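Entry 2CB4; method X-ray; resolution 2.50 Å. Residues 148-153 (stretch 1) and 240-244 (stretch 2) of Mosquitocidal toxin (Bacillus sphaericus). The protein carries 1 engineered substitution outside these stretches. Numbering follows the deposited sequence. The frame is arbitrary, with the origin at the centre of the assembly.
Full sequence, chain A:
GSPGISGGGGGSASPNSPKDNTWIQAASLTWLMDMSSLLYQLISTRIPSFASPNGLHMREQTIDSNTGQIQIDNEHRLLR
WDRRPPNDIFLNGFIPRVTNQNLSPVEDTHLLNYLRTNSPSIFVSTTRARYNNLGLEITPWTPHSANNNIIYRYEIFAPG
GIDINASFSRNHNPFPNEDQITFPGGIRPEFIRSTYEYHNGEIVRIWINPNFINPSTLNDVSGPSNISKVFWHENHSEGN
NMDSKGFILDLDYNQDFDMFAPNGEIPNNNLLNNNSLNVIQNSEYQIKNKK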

# COMPACT_ATOMS: atom_id res chain seq x y z
N ASN A 148 1.31 -39.58 -15.35
CA ASN A 148 2.03 -39.00 -14.22
C ASN A 148 1.11 -38.30 -13.25
O ASN A 148 0.33 -37.40 -13.62
CB ASN A 148 3.09 -37.98 -14.73
CG ASN A 148 4.00 -38.59 -15.82
OD1 ASN A 148 3.91 -38.23 -17.01
ND2 ASN A 148 4.78 -39.59 -15.45
N ASN A 149 1.23 -38.73 -11.99
CA ASN A 149 0.47 -38.13 -10.92
C ASN A 149 -1.03 -38.18 -11.09
O ASN A 149 -1.57 -39.18 -11.58
CB ASN A 149 1.01 -36.71 -10.62
CG ASN A 149 2.54 -36.71 -10.41
OD1 ASN A 149 3.29 -36.15 -11.21
ND2 ASN A 149 3.00 -37.37 -9.38
N ILE A 150 -1.70 -37.11 -10.67
CA ILE A 150 -3.15 -37.00 -10.69
C ILE A 150 -3.69 -36.09 -11.79
O ILE A 150 -3.34 -34.91 -11.87
CB ILE A 150 -3.66 -36.42 -9.33
CG1 ILE A 150 -3.09 -37.26 -8.17
CG2 ILE A 150 -5.21 -36.34 -9.29
CD1 ILE A 150 -3.39 -36.68 -6.79
N ILE A 151 -4.56 -36.65 -12.62
CA ILE A 151 -5.17 -35.88 -13.69
C ILE A 151 -6.64 -36.29 -13.79
O ILE A 151 -7.03 -37.43 -13.44
CB ILE A 151 -4.40 -36.05 -15.05
CG1 ILE A 151 -4.84 -34.96 -16.04
CG2 ILE A 151 -4.57 -37.47 -15.62
CD1 ILE A 151 -3.95 -34.83 -17.23
N TYR A 152 -7.46 -35.36 -14.25
CA TYR A 152 -8.90 -35.59 -14.40
C TYR A 152 -9.30 -35.52 -15.88
O TYR A 152 -8.75 -34.73 -16.64
CB TYR A 152 -9.68 -34.53 -13.61
CG TYR A 152 -9.41 -34.60 -12.11
CD1 TYR A 152 -10.21 -35.39 -11.27
CD2 TYR A 152 -8.31 -33.93 -11.54
CE1 TYR A 152 -9.94 -35.51 -9.93
CE2 TYR A 152 -8.01 -34.07 -10.18
CZ TYR A 152 -8.84 -34.86 -9.38
OH TYR A 152 -8.60 -34.98 -8.02
N ARG A 153 -10.27 -36.34 -16.27
CA ARG A 153 -10.81 -36.30 -17.62
C ARG A 153 -12.29 -35.98 -17.45
O ARG A 153 -13.09 -36.84 -17.08
CB ARG A 153 -10.64 -37.64 -18.33
CG ARG A 153 -10.79 -37.52 -19.88
CD ARG A 153 -10.86 -38.92 -20.47
NE ARG A 153 -12.22 -39.38 -20.38
CZ ARG A 153 -12.74 -40.34 -21.12
NH1 ARG A 153 -12.00 -40.97 -22.01
NH2 ARG A 153 -14.01 -40.66 -20.97
N ASN A 240 -10.56 -32.75 -3.56
CA ASN A 240 -9.50 -31.77 -3.68
C ASN A 240 -8.16 -32.29 -4.08
O ASN A 240 -7.19 -31.55 -3.97
CB ASN A 240 -9.34 -31.03 -2.35
CG ASN A 240 -10.07 -29.74 -2.35
OD1 ASN A 240 -11.05 -29.57 -1.61
ND2 ASN A 240 -9.70 -28.85 -3.29
N ASN A 241 -8.07 -33.54 -4.53
CA ASN A 241 -6.74 -34.06 -4.88
C ASN A 241 -6.13 -33.41 -6.08
O ASN A 241 -6.68 -33.42 -7.18
CB ASN A 241 -6.73 -35.59 -5.03
CG ASN A 241 -7.41 -36.28 -3.88
OD1 ASN A 241 -7.41 -35.79 -2.76
ND2 ASN A 241 -8.06 -37.39 -4.18
N MSE A 242 -4.95 -32.88 -5.87
CA MSE A 242 -4.24 -32.21 -6.95
C MSE A 242 -2.73 -32.32 -6.73
O MSE A 242 -2.27 -32.41 -5.60
CB MSE A 242 -4.57 -30.73 -6.75
CG MSE A 242 -4.67 -29.99 -8.05
SE MSE A 242 -4.96 -28.08 -7.98
CE MSE A 242 -4.04 -27.86 -9.65
N ASP A 243 -1.96 -32.25 -7.81
CA ASP A 243 -0.50 -32.29 -7.73
C ASP A 243 0.10 -31.06 -7.01
O ASP A 243 -0.36 -29.92 -7.19
CB ASP A 243 0.08 -32.35 -9.14
CG ASP A 243 -0.33 -33.59 -9.89
OD1 ASP A 243 -0.62 -34.63 -9.24
OD2 ASP A 243 -0.33 -33.53 -11.13
N SER A 244 1.16 -31.30 -6.23
CA SER A 244 1.86 -30.24 -5.46
C SER A 244 0.89 -29.33 -4.68
O SER A 244 1.30 -28.49 -3.85
CB SER A 244 2.82 -29.42 -6.36
OG SER A 244 2.14 -28.52 -7.24
O HOH W 1 -3.63 -32.78 -10.18
O HOH W 2 -10.36 -34.95 -5.92

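Two direct hydrogen bonds join the stretches. The shorter runs from Tyr-152 OH to the backbone O of Asn-241, at 2.6 Å. The tyrosine's CA-to-CB bond points sideways to the other stretch, but the long side chain brings the hydroxyl within reach. Asn-241 O lies at the ring edge, near the ring plane, where a phenol hydroxyl can readily direct its proton.

The second bond runs from the backbone N of Ile-150 to Asp-243 OD1, at 3.1 Å. Its N-H...acceptor angle of 162° is close to linear. The Asp-243 CA-to-CB bond is also sideways, and the carboxylate end comes nearer to stretch 1. Each stretch thus offers one side-chain group to the backbone of the other.

The other carboxylate oxygen plays no such part here. Asp-243 OD2 sits 3.4 Å from Ile-150 O, but both atoms are acceptors and no hydrogen bond forms. OD2 is satisfied elsewhere in the structure.

Two waters extend the polar links. Water 1 donates to Ile-150 O at 2.7 Å and accepts from Asp-243 N at 2.9 Å. Ile-150 and Asp-243 are therefore joined twice, once directly and once through water. The CA atoms of Ile-150 and Asp-243 are 6.2 Å apart, and the water spans the gap between the two backbone groups. Water 2 donates to Tyr-152 OH at 2.7 Å and accepts from Asn-241 N at 3.0 Å. The tyrosine hydroxyl thus gives its proton to Asn-241 O and receives one from the water. Through this pair of links it reaches both backbone polar atoms of Asn-241.

Nonpolar packing lies between these bonds. Ile-150 points toward stretch 2 and lies between the two polar sites. Ile-150 CD1 is 3.9 Å from Asn-241 CB, and Ile-150 CG2 is 3.9 Å from Asn-241 O. Ile-150 CD1 also approaches Met-242 N at 4.2 Å. These are van der Waals contacts. Met-242 is selenomethionine, and its CA-to-CB bond points away, so its contribution is small.

Asn-149 also points toward stretch 2. Asn-149 CB comes within 3.0 Å of Asp-243 OD1, a close approach for a carbon and an oxygen. The same oxygen accepts from the next residue's backbone N. Ile-151 points away and takes no part, as its place between Ile-150 and Tyr-152 on the strand would suggest.

The contact is modest, burying 266 Å² over both sides. Ile-150 and Tyr-152, both on the strand, meet a segment without regular helix or strand; end-to-end directions differ by 127°.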